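Uncharacterized protein YPL067C (Saccharomyces cerevisiae, PDB 5KCI) is a cytoplasmic DUF3605-family protein of unknown function, probably related to histidine triad proteins and linked to amyloid toxicity. Local coordinates at residues I26-L31 against A150-Y155; Q137-R141 against D189-F195; E99-V103 against F172-E176; W108-L113 against V161-F165. All coordinates share one frame; numbering follows the deposited sequence.

Contact 1. Residues I26-L31 against A150-Y155. With SO4 (sulfate ion), chain D.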
# COMPACT_ATOMS: atom_id res chain seq x y z
N ILE A 26 13.00 1.48 -5.64
CA ILE A 26 11.70 1.48 -6.31
C ILE A 26 11.87 1.87 -7.77
O ILE A 26 11.26 1.27 -8.68
CB ILE A 26 10.73 2.41 -5.57
CG1 ILE A 26 10.30 1.79 -4.24
CG2 ILE A 26 9.50 2.71 -6.41
CD1 ILE A 26 9.51 2.76 -3.33
N GLU A 27 12.72 2.85 -8.02
CA GLU A 27 13.01 3.32 -9.37
C GLU A 27 13.66 2.24 -10.22
O GLU A 27 13.34 2.10 -11.40
CB GLU A 27 13.92 4.55 -9.29
CG GLU A 27 14.43 5.09 -10.62
CD GLU A 27 13.35 5.75 -11.44
OE1 GLU A 27 12.21 5.89 -10.95
OE2 GLU A 27 13.65 6.14 -12.59
N SER A 28 14.61 1.50 -9.65
CA SER A 28 15.26 0.44 -10.41
C SER A 28 14.38 -0.78 -10.57
O SER A 28 14.68 -1.65 -11.40
CB SER A 28 16.57 0.05 -9.73
OG SER A 28 16.34 -0.55 -8.47
N GLY A 29 13.29 -0.88 -9.81
CA GLY A 29 12.43 -2.05 -9.85
C GLY A 29 13.00 -3.25 -9.13
O GLY A 29 12.46 -4.36 -9.26
N GLU A 30 14.07 -3.06 -8.34
CA GLU A 30 14.69 -4.16 -7.60
C GLU A 30 13.97 -4.37 -6.26
O GLU A 30 14.56 -4.32 -5.17
CB GLU A 30 16.18 -3.90 -7.41
CG GLU A 30 16.94 -3.84 -8.72
CD GLU A 30 18.38 -3.41 -8.57
OE1 GLU A 30 18.85 -3.30 -7.41
OE2 GLU A 30 19.03 -3.17 -9.60
N LEU A 31 12.66 -4.61 -6.38
CA LEU A 31 11.79 -4.61 -5.21
C LEU A 31 12.09 -5.75 -4.24
O LEU A 31 11.77 -5.62 -3.05
CB LEU A 31 10.32 -4.70 -5.65
CG LEU A 31 9.75 -3.61 -6.53
CD1 LEU A 31 8.26 -3.86 -6.79
CD2 LEU A 31 9.95 -2.21 -5.94
N ALA A 150 6.11 7.35 -1.31
CA ALA A 150 6.52 6.44 -2.37
C ALA A 150 5.59 5.25 -2.36
O ALA A 150 4.90 4.98 -1.38
CB ALA A 150 7.97 5.95 -2.19
N TRP A 151 5.60 4.49 -3.46
CA TRP A 151 4.74 3.33 -3.50
C TRP A 151 5.32 2.30 -4.46
O TRP A 151 6.09 2.64 -5.36
CB TRP A 151 3.30 3.69 -3.91
CG TRP A 151 3.13 4.17 -5.32
CD1 TRP A 151 3.21 5.46 -5.77
CD2 TRP A 151 2.83 3.36 -6.48
NE1 TRP A 151 2.99 5.51 -7.12
CE2 TRP A 151 2.75 4.24 -7.58
CE3 TRP A 151 2.64 2.00 -6.69
CZ2 TRP A 151 2.47 3.79 -8.89
CZ3 TRP A 151 2.36 1.55 -8.00
CH2 TRP A 151 2.28 2.45 -9.07
N PHE A 152 4.96 1.04 -4.22
CA PHE A 152 5.33 -0.02 -5.13
C PHE A 152 4.32 -1.14 -5.01
O PHE A 152 3.64 -1.30 -4.00
CB PHE A 152 6.72 -0.60 -4.85
CG PHE A 152 6.89 -1.15 -3.46
CD1 PHE A 152 7.19 -0.31 -2.38
CD2 PHE A 152 6.80 -2.50 -3.23
CE1 PHE A 152 7.35 -0.83 -1.12
CE2 PHE A 152 6.96 -3.04 -1.97
CZ PHE A 152 7.24 -2.21 -0.91
N VAL A 153 4.28 -1.95 -6.06
CA VAL A 153 3.45 -3.14 -6.08
C VAL A 153 4.38 -4.32 -6.29
O VAL A 153 5.12 -4.36 -7.28
CB VAL A 153 2.40 -3.08 -7.20
CG1 VAL A 153 1.68 -4.39 -7.29
CG2 VAL A 153 1.42 -1.94 -6.90
N ASN A 154 4.34 -5.28 -5.38
CA ASN A 154 5.20 -6.44 -5.48
C ASN A 154 4.84 -7.27 -6.71
O ASN A 154 3.66 -7.43 -7.06
CB ASN A 154 5.10 -7.30 -4.24
CG ASN A 154 6.07 -6.87 -3.15
OD1 ASN A 154 7.08 -6.23 -3.43
ND2 ASN A 154 5.81 -7.27 -1.94
N TYR A 155 5.87 -7.75 -7.38
CA TYR A 155 5.69 -8.58 -8.58
C TYR A 155 5.03 -9.89 -8.21
O TYR A 155 5.02 -10.31 -7.05
CB TYR A 155 7.03 -8.89 -9.23
CG TYR A 155 7.87 -7.66 -9.56
CD1 TYR A 155 7.50 -6.82 -10.56
CD2 TYR A 155 9.06 -7.40 -8.88
CE1 TYR A 155 8.24 -5.71 -10.91
CE2 TYR A 155 9.82 -6.29 -9.22
CZ TYR A 155 9.41 -5.44 -10.24
OH TYR A 155 10.12 -4.33 -10.62
S SO4 D . 2.71 -8.65 -0.72
O1 SO4 D . 1.55 -9.55 -0.90
O2 SO4 D . 2.72 -7.53 -1.64
O3 SO4 D . 2.70 -8.10 0.66
O4 SO4 D . 3.94 -9.41 -0.90
O HOH W 1 9.31 -6.24 -1.87
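L31 and Y155 cross at about a right angle. L31 CD1 sits over one face of the Y155 ring, offset toward the rim, in a CH-pi contact 4.1 Å from the ring centroid. The other methyl, L31 CD2, lies 3.8 Å from F152 CB. Y155 OH donates to G29 O at 2.7 Å. The acceptor lies at the ring edge, and the bond uses a lone pair in the carbonyl plane. I26 uses both branches. With CG2 anti to the backbone N and CG1 beside it (chi1 -73°), CD1 reaches A150 CB at 3.7 Å and F152 CD1, while CG2 meets W151 O at 3.6 Å.

Behind this shell, G29 has positive phi. It is the C-prime residue of a Schellman motif that ends helix 19-28 and turns the chain toward L31. N154 ND2 donates to sulfate O4 at 3.0 Å and to O2. The sulfate, probably from the crystallisation liquor, is also bonded to S160 N, H166 NE2 and H168 NE2.

The contact joins the end of helix 19-28 to the outer strand 149-152. F152 stacks on H168 of the next strand, 165-172. W151 points the other way, onto helix 120-135, where NE1 bonds to N131.

Contact 2. Residues Q137-R141 against D189-F195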
# COMPACT_ATOMS: atom_id res chain seq x y z
N GLN A 137 -4.41 13.62 -2.36
CA GLN A 137 -4.81 13.38 -0.98
C GLN A 137 -4.42 14.56 -0.09
O GLN A 137 -3.22 14.73 0.18
CB GLN A 137 -4.16 12.11 -0.45
CG GLN A 137 -4.62 10.88 -1.22
CD GLN A 137 -6.10 10.68 -1.18
OE1 GLN A 137 -6.75 10.96 -0.17
NE2 GLN A 137 -6.67 10.17 -2.28
N PRO A 138 -5.38 15.33 0.43
CA PRO A 138 -4.99 16.43 1.35
C PRO A 138 -4.20 15.95 2.55
O PRO A 138 -3.29 16.67 3.02
CB PRO A 138 -6.34 17.02 1.79
CG PRO A 138 -7.33 16.54 0.81
CD PRO A 138 -6.84 15.21 0.31
N LEU A 139 -4.50 14.76 3.05
CA LEU A 139 -3.81 14.26 4.23
C LEU A 139 -2.34 13.97 3.95
O LEU A 139 -1.57 13.84 4.91
CB LEU A 139 -4.50 13.01 4.77
CG LEU A 139 -5.94 13.17 5.29
CD1 LEU A 139 -6.54 11.81 5.56
CD2 LEU A 139 -5.98 14.00 6.56
N LEU A 140 -1.92 13.91 2.69
CA LEU A 140 -0.52 13.69 2.33
C LEU A 140 0.18 14.96 1.84
O LEU A 140 1.36 14.89 1.44
CB LEU A 140 -0.42 12.60 1.25
CG LEU A 140 -1.06 11.24 1.57
CD1 LEU A 140 -0.84 10.27 0.47
CD2 LEU A 140 -0.48 10.69 2.89
N ARG A 141 -0.51 16.11 1.83
CA ARG A 141 -0.00 17.29 1.14
C ARG A 141 1.45 17.60 1.48
O ARG A 141 2.29 17.73 0.58
CB ARG A 141 -0.89 18.50 1.47
CG ARG A 141 -0.39 19.84 0.96
CD ARG A 141 -1.12 21.00 1.64
NE ARG A 141 -1.08 20.89 3.10
CZ ARG A 141 -0.09 21.32 3.87
NH1 ARG A 141 0.98 21.90 3.33
NH2 ARG A 141 -0.16 21.18 5.18
N ASP A 189 -4.83 9.39 12.09
CA ASP A 189 -5.75 10.27 11.37
C ASP A 189 -6.04 9.74 9.97
O ASP A 189 -7.20 9.59 9.56
CB ASP A 189 -5.13 11.67 11.31
CG ASP A 189 -6.17 12.76 11.27
OD1 ASP A 189 -7.12 12.69 12.06
OD2 ASP A 189 -6.03 13.69 10.45
N ILE A 190 -4.98 9.43 9.22
CA ILE A 190 -5.14 8.92 7.86
C ILE A 190 -5.98 7.66 7.84
O ILE A 190 -6.89 7.50 7.03
CB ILE A 190 -3.76 8.68 7.23
CG1 ILE A 190 -3.08 10.00 6.95
CG2 ILE A 190 -3.88 7.84 5.96
CD1 ILE A 190 -1.60 9.91 6.82
N LEU A 191 -5.64 6.70 8.70
CA LEU A 191 -6.33 5.42 8.70
C LEU A 191 -7.78 5.56 9.15
O LEU A 191 -8.64 4.80 8.69
CB LEU A 191 -5.60 4.44 9.61
CG LEU A 191 -4.15 4.12 9.22
CD1 LEU A 191 -3.49 3.28 10.30
CD2 LEU A 191 -4.12 3.40 7.88
N SER A 192 -8.06 6.50 10.05
CA SER A 192 -9.43 6.71 10.52
C SER A 192 -10.28 7.35 9.44
O SER A 192 -11.39 6.90 9.16
CB SER A 192 -9.41 7.58 11.78
OG SER A 192 -10.72 8.01 12.10
N HIS A 193 -9.77 8.42 8.81
CA HIS A 193 -10.50 9.10 7.74
C HIS A 193 -10.48 8.31 6.43
O HIS A 193 -11.46 8.37 5.68
CB HIS A 193 -9.90 10.48 7.50
CG HIS A 193 -10.07 11.42 8.65
ND1 HIS A 193 -11.31 11.71 9.20
CD2 HIS A 193 -9.17 12.16 9.35
CE1 HIS A 193 -11.15 12.57 10.19
NE2 HIS A 193 -9.87 12.86 10.30
N GLY A 194 -9.39 7.61 6.14
CA GLY A 194 -9.19 7.01 4.84
C GLY A 194 -8.75 8.02 3.80
O GLY A 194 -8.71 9.23 4.02
N PHE A 195 -8.43 7.51 2.62
CA PHE A 195 -8.14 8.39 1.51
C PHE A 195 -9.44 8.83 0.83
O PHE A 195 -10.45 8.15 0.88
CB PHE A 195 -7.24 7.70 0.51
CG PHE A 195 -5.82 7.50 0.99
CD1 PHE A 195 -5.20 8.44 1.81
CD2 PHE A 195 -5.10 6.40 0.59
CE1 PHE A 195 -3.89 8.26 2.22
CE2 PHE A 195 -3.80 6.21 1.01
CZ PHE A 195 -3.19 7.14 1.82
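Q137 meets F195 at the start of this contact, and their side chains cross at about a right angle. The glutamine chain bends at chi2 (-59°), which brings its amide alongside the base of the phenylalanine. Q137 OE1 lies 3.4 Å from F195 CB, with amide and ring planes 46° apart. Both ends of the amide are bonded: OE1 accepts from E196 N, and NE2 donates to F133 O. This fixes the rotation of the amide.

L139 follows, within a short 3-10 segment, and points at the last turn of helix 180-193. Its CB packs 4.0 Å from I190 CG1. L139 CD1 lies 3.7 Å from G194 O and also touches H193 CB. The other branch, CD2, approaches D189 OD2.

L140 crosses I190 at about a right angle. Its CD2 is 4.2 Å from I190 CD1, and its CD1 is 4.1 Å from F195 CE1. An alanine at F195 would remove the ring, and would probably open a gap beside L140 CD1 and leave the Q137 amide with less to pack against.

G194 leaves the helix with positive phi, so the chain turns and sends F195 back toward the core. L140 and I190 both rest on L171 of strand 165-172, and F195 on V89 of strand 87-91. This is a helix layer on an antiparallel sheet, as in alpha+beta folds: a 3-10 turn and a helix end packed together over the strands.

Contact 3. Residues E99-V103 against F172-E176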
# COMPACT_ATOMS: atom_id res chain seq x y z
N GLU A 99 14.18 2.96 7.60
CA GLU A 99 14.74 3.78 8.67
C GLU A 99 13.61 4.34 9.54
O GLU A 99 12.47 4.45 9.10
CB GLU A 99 15.61 4.89 8.09
CG GLU A 99 14.88 5.97 7.27
CD GLU A 99 15.75 7.16 6.96
OE1 GLU A 99 16.37 7.70 7.91
OE2 GLU A 99 15.80 7.59 5.79
N PRO A 100 13.91 4.72 10.78
CA PRO A 100 12.88 5.32 11.63
C PRO A 100 12.20 6.45 10.89
O PRO A 100 12.84 7.23 10.18
CB PRO A 100 13.66 5.83 12.85
CG PRO A 100 14.87 5.01 12.89
CD PRO A 100 15.22 4.68 11.47
N GLY A 101 10.89 6.53 11.05
CA GLY A 101 10.11 7.59 10.46
C GLY A 101 9.39 7.18 9.21
O GLY A 101 8.41 7.83 8.82
N VAL A 102 9.83 6.09 8.58
CA VAL A 102 9.13 5.53 7.42
C VAL A 102 8.00 4.64 7.89
O VAL A 102 8.21 3.64 8.59
CB VAL A 102 10.10 4.77 6.51
CG1 VAL A 102 9.32 4.16 5.33
CG2 VAL A 102 11.18 5.71 6.00
N VAL A 103 6.79 4.96 7.43
CA VAL A 103 5.57 4.27 7.82
C VAL A 103 5.16 3.43 6.62
O VAL A 103 5.14 3.94 5.50
CB VAL A 103 4.48 5.28 8.18
CG1 VAL A 103 3.18 4.62 8.45
CG2 VAL A 103 4.91 6.09 9.43
N PHE A 172 7.23 9.08 4.63
CA PHE A 172 8.42 9.38 5.42
C PHE A 172 8.16 10.60 6.30
O PHE A 172 7.86 11.69 5.79
CB PHE A 172 9.64 9.60 4.53
CG PHE A 172 10.97 9.75 5.28
CD1 PHE A 172 11.21 9.09 6.48
CD2 PHE A 172 11.99 10.51 4.74
CE1 PHE A 172 12.42 9.23 7.14
CE2 PHE A 172 13.22 10.63 5.39
CZ PHE A 172 13.42 9.98 6.59
N PHE A 173 8.32 10.40 7.61
CA PHE A 173 8.23 11.45 8.62
C PHE A 173 9.61 11.56 9.26
O PHE A 173 9.90 10.86 10.23
CB PHE A 173 7.17 11.12 9.68
CG PHE A 173 5.78 10.95 9.15
CD1 PHE A 173 5.32 9.72 8.74
CD2 PHE A 173 4.91 12.01 9.11
CE1 PHE A 173 4.04 9.56 8.31
CE2 PHE A 173 3.63 11.86 8.68
CZ PHE A 173 3.19 10.61 8.25
N PRO A 174 10.51 12.40 8.73
CA PRO A 174 11.86 12.49 9.32
C PRO A 174 11.81 12.84 10.81
O PRO A 174 10.95 13.59 11.27
CB PRO A 174 12.53 13.60 8.50
CG PRO A 174 11.73 13.66 7.20
CD PRO A 174 10.32 13.36 7.64
N ARG A 175 12.73 12.24 11.55
CA ARG A 175 12.75 12.43 13.00
C ARG A 175 13.01 13.89 13.38
O ARG A 175 12.60 14.34 14.46
CB ARG A 175 13.79 11.49 13.61
CG ARG A 175 13.32 10.04 13.73
CD ARG A 175 12.31 9.86 14.85
NE ARG A 175 11.98 8.45 15.07
CZ ARG A 175 10.83 7.86 14.74
NH1 ARG A 175 9.84 8.55 14.16
NH2 ARG A 175 10.66 6.57 14.99
N GLU A 176 13.71 14.63 12.53
CA GLU A 176 13.96 16.03 12.85
C GLU A 176 12.76 16.91 12.52
O GLU A 176 12.79 18.11 12.81
CB GLU A 176 15.24 16.54 12.15
CG GLU A 176 15.15 16.77 10.65
CD GLU A 176 15.26 15.49 9.80
OE1 GLU A 176 15.27 14.37 10.37
OE2 GLU A 176 15.36 15.64 8.56
O HOH W 2 9.10 4.58 12.63
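V102 and F172 form a non-hydrogen-bonded pair where antiparallel strands 102-109 and 165-172 meet at their ends. A type II turn, E99 to V102, leads into the pair. G101 takes its third position with positive phi, as glycine commonly does.

F172 CB leaves the sheet on the same face as the V102 side chain. CG lies anti to the backbone N (chi1 -173°), and this sets the ring beside the turn. CD1 packs 3.4 Å from V102 CG2. CE1 comes next, and here the ring edge faces P100 O at 3.7 Å. At the tip, CZ lies 3.5 Å from E99 OE2, whose hydrogen bond is with W19 N. W19 also stacks on the F172 ring, and P174 CG lies over one ring face.

Beyond the pair, F173 N donates to G101 O at 2.8 Å. The bond is fairly straight, 162° at the hydrogen, but the donor stands well above the carbonyl plane. The F173 ring turns to the other side, where V103 CG2 is 3.7 Å from its CD1. Helix 180-193 covers these two through V183 and V187.

R175 folds back over the turn. One face of its guanidinium lies on the backbone of P100 and G101, with NH1 3.8 Å from G101 CA. Beside it, a water accepts from G101 N at 3.1 Å and, weakly, from R175 NH2.

Contact 4. Residues W108-L113 against V161-F165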
# COMPACT_ATOMS: atom_id res chain seq x y z
N TRP A 108 -5.33 -1.40 -0.50
CA TRP A 108 -6.09 -2.44 -1.19
C TRP A 108 -7.09 -1.80 -2.15
O TRP A 108 -7.72 -0.79 -1.82
CB TRP A 108 -6.83 -3.31 -0.18
CG TRP A 108 -5.94 -4.01 0.76
CD1 TRP A 108 -5.51 -3.56 1.98
CD2 TRP A 108 -5.32 -5.28 0.55
NE1 TRP A 108 -4.68 -4.51 2.56
CE2 TRP A 108 -4.56 -5.57 1.69
CE3 TRP A 108 -5.37 -6.21 -0.50
CZ2 TRP A 108 -3.82 -6.75 1.81
CZ3 TRP A 108 -4.64 -7.38 -0.37
CH2 TRP A 108 -3.87 -7.63 0.75
N SER A 109 -7.25 -2.40 -3.33
CA SER A 109 -8.18 -1.88 -4.32
C SER A 109 -9.02 -3.02 -4.92
O SER A 109 -8.47 -4.03 -5.34
CB SER A 109 -7.46 -1.16 -5.45
OG SER A 109 -8.38 -0.65 -6.40
N LYS A 110 -10.34 -2.82 -4.93
CA LYS A 110 -11.27 -3.75 -5.58
C LYS A 110 -11.03 -3.81 -7.08
O LYS A 110 -11.31 -4.84 -7.71
CB LYS A 110 -12.71 -3.30 -5.34
CG LYS A 110 -13.39 -3.83 -4.10
CD LYS A 110 -14.92 -3.69 -4.26
CE LYS A 110 -15.63 -3.54 -2.91
NZ LYS A 110 -16.90 -2.75 -3.01
N VAL A 111 -10.55 -2.72 -7.67
CA VAL A 111 -10.23 -2.63 -9.09
C VAL A 111 -8.73 -2.81 -9.23
O VAL A 111 -7.94 -2.05 -8.65
CB VAL A 111 -10.69 -1.29 -9.68
CG1 VAL A 111 -10.43 -1.26 -11.18
CG2 VAL A 111 -12.15 -1.05 -9.40
N ALA A 112 -8.33 -3.82 -9.98
CA ALA A 112 -6.91 -4.00 -10.22
C ALA A 112 -6.39 -2.85 -11.08
O ALA A 112 -7.11 -2.29 -11.91
CB ALA A 112 -6.67 -5.36 -10.90
N LEU A 113 -5.13 -2.50 -10.85
CA LEU A 113 -4.36 -1.58 -11.66
C LEU A 113 -3.15 -2.33 -12.22
O LEU A 113 -2.29 -2.77 -11.44
CB LEU A 113 -3.90 -0.37 -10.84
CG LEU A 113 -5.06 0.47 -10.28
CD1 LEU A 113 -5.32 0.10 -8.84
CD2 LEU A 113 -4.79 1.96 -10.44
N VAL A 161 -1.62 -12.99 -1.70
CA VAL A 161 -2.95 -12.46 -1.90
C VAL A 161 -3.03 -11.90 -3.31
O VAL A 161 -3.36 -10.72 -3.50
CB VAL A 161 -3.28 -11.38 -0.87
CG1 VAL A 161 -4.75 -11.01 -0.91
CG2 VAL A 161 -2.86 -11.85 0.54
N ALA A 162 -2.74 -12.73 -4.31
CA ALA A 162 -2.58 -12.20 -5.66
C ALA A 162 -3.89 -11.86 -6.35
O ALA A 162 -3.86 -11.21 -7.40
CB ALA A 162 -1.79 -13.18 -6.51
N ARG A 163 -5.03 -12.25 -5.79
CA ARG A 163 -6.31 -11.98 -6.42
C ARG A 163 -6.88 -10.64 -6.01
O ARG A 163 -7.90 -10.22 -6.56
CB ARG A 163 -7.32 -13.10 -6.10
CG ARG A 163 -7.03 -14.45 -6.79
CD ARG A 163 -7.99 -15.56 -6.36
NE ARG A 163 -9.12 -15.73 -7.28
CZ ARG A 163 -9.19 -16.66 -8.23
NH1 ARG A 163 -8.21 -17.53 -8.43
NH2 ARG A 163 -10.26 -16.72 -9.01
N ILE A 164 -6.22 -9.90 -5.10
CA ILE A 164 -6.70 -8.59 -4.70
C ILE A 164 -5.54 -7.62 -4.87
O ILE A 164 -4.47 -7.81 -4.27
CB ILE A 164 -7.21 -8.55 -3.25
CG1 ILE A 164 -8.10 -9.75 -2.95
CG2 ILE A 164 -7.93 -7.20 -2.99
CD1 ILE A 164 -8.40 -9.96 -1.52
N PHE A 165 -5.76 -6.57 -5.63
CA PHE A 165 -4.70 -5.60 -5.82
C PHE A 165 -4.34 -4.93 -4.50
O PHE A 165 -5.21 -4.49 -3.75
CB PHE A 165 -5.12 -4.53 -6.82
CG PHE A 165 -4.08 -3.46 -7.03
CD1 PHE A 165 -3.13 -3.59 -8.03
CD2 PHE A 165 -4.03 -2.37 -6.20
CE1 PHE A 165 -2.15 -2.61 -8.20
CE2 PHE A 165 -3.05 -1.39 -6.38
CZ PHE A 165 -2.12 -1.52 -7.40
O HOH W 3 -8.27 -6.23 -6.85
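F165 and L113 pack side chain against side chain at about a right angle, where strand 102-109 ends beside the start of its antiparallel neighbour 165-172. A type I turn, V161 to I164, leads into F165. L113 CD1 sits over one face of the F165 ring, 3.8 Å from the centroid and only 16° off the normal. This is a CH-pi contact. F165 CG is anti to the backbone N (chi1 178°), which lays the ring against the L113 side chain and beside S109 CB. A serine in place of F165 would take the ring away, and would probably leave L113 CD1 without the face it rests on and open a gap next to S109 CB.

W108 points to the other side and is met differently. I164 CG2 comes at the edge of the indole, near its plane, 3.7 Å from W108 CE3. V161 crosses the indole at about a right angle, its CG1 3.7 Å from W108 CZ3. The same tryptophan meets H166, and L64 of helix 56-64 packs on it. V60 and L61 of that helix touch I164.

The backbones are joined by S109 N donating to F165 O at 3.0 Å, with 162° at the hydrogen. W108 CA gives the same oxygen a CA-H...O contact. A water donates to S109 O at 2.7 Å and accepts from F165 N at 2.8 Å, bridging the two segments. S109 OG turns back within its own segment and donates to V111 O at 2.7 Å.

In the fold
Contacts 1, 3 and 4 all reach the four-stranded antiparallel sheet. Contacts 3 and 4 use opposite ends of strand 102-109; their centres are 28 Å apart, and contact 4 is nested inside the loop closed by contact 3. Contacts 1 and 4 touch directly, V153 CG2 lying 3.6 Å from F165 CZ. Between them lies the sulfate held by N154, S160, H166 and H168, about 5 Å from the side chain of V161. The paired histidines are consistent with an anion pocket like that of histidine triad proteins. Contact 2 lies across the chain's centre from contact 1, their centres 22 Å apart. G194 there is about 6 Å from a bound zinc ion.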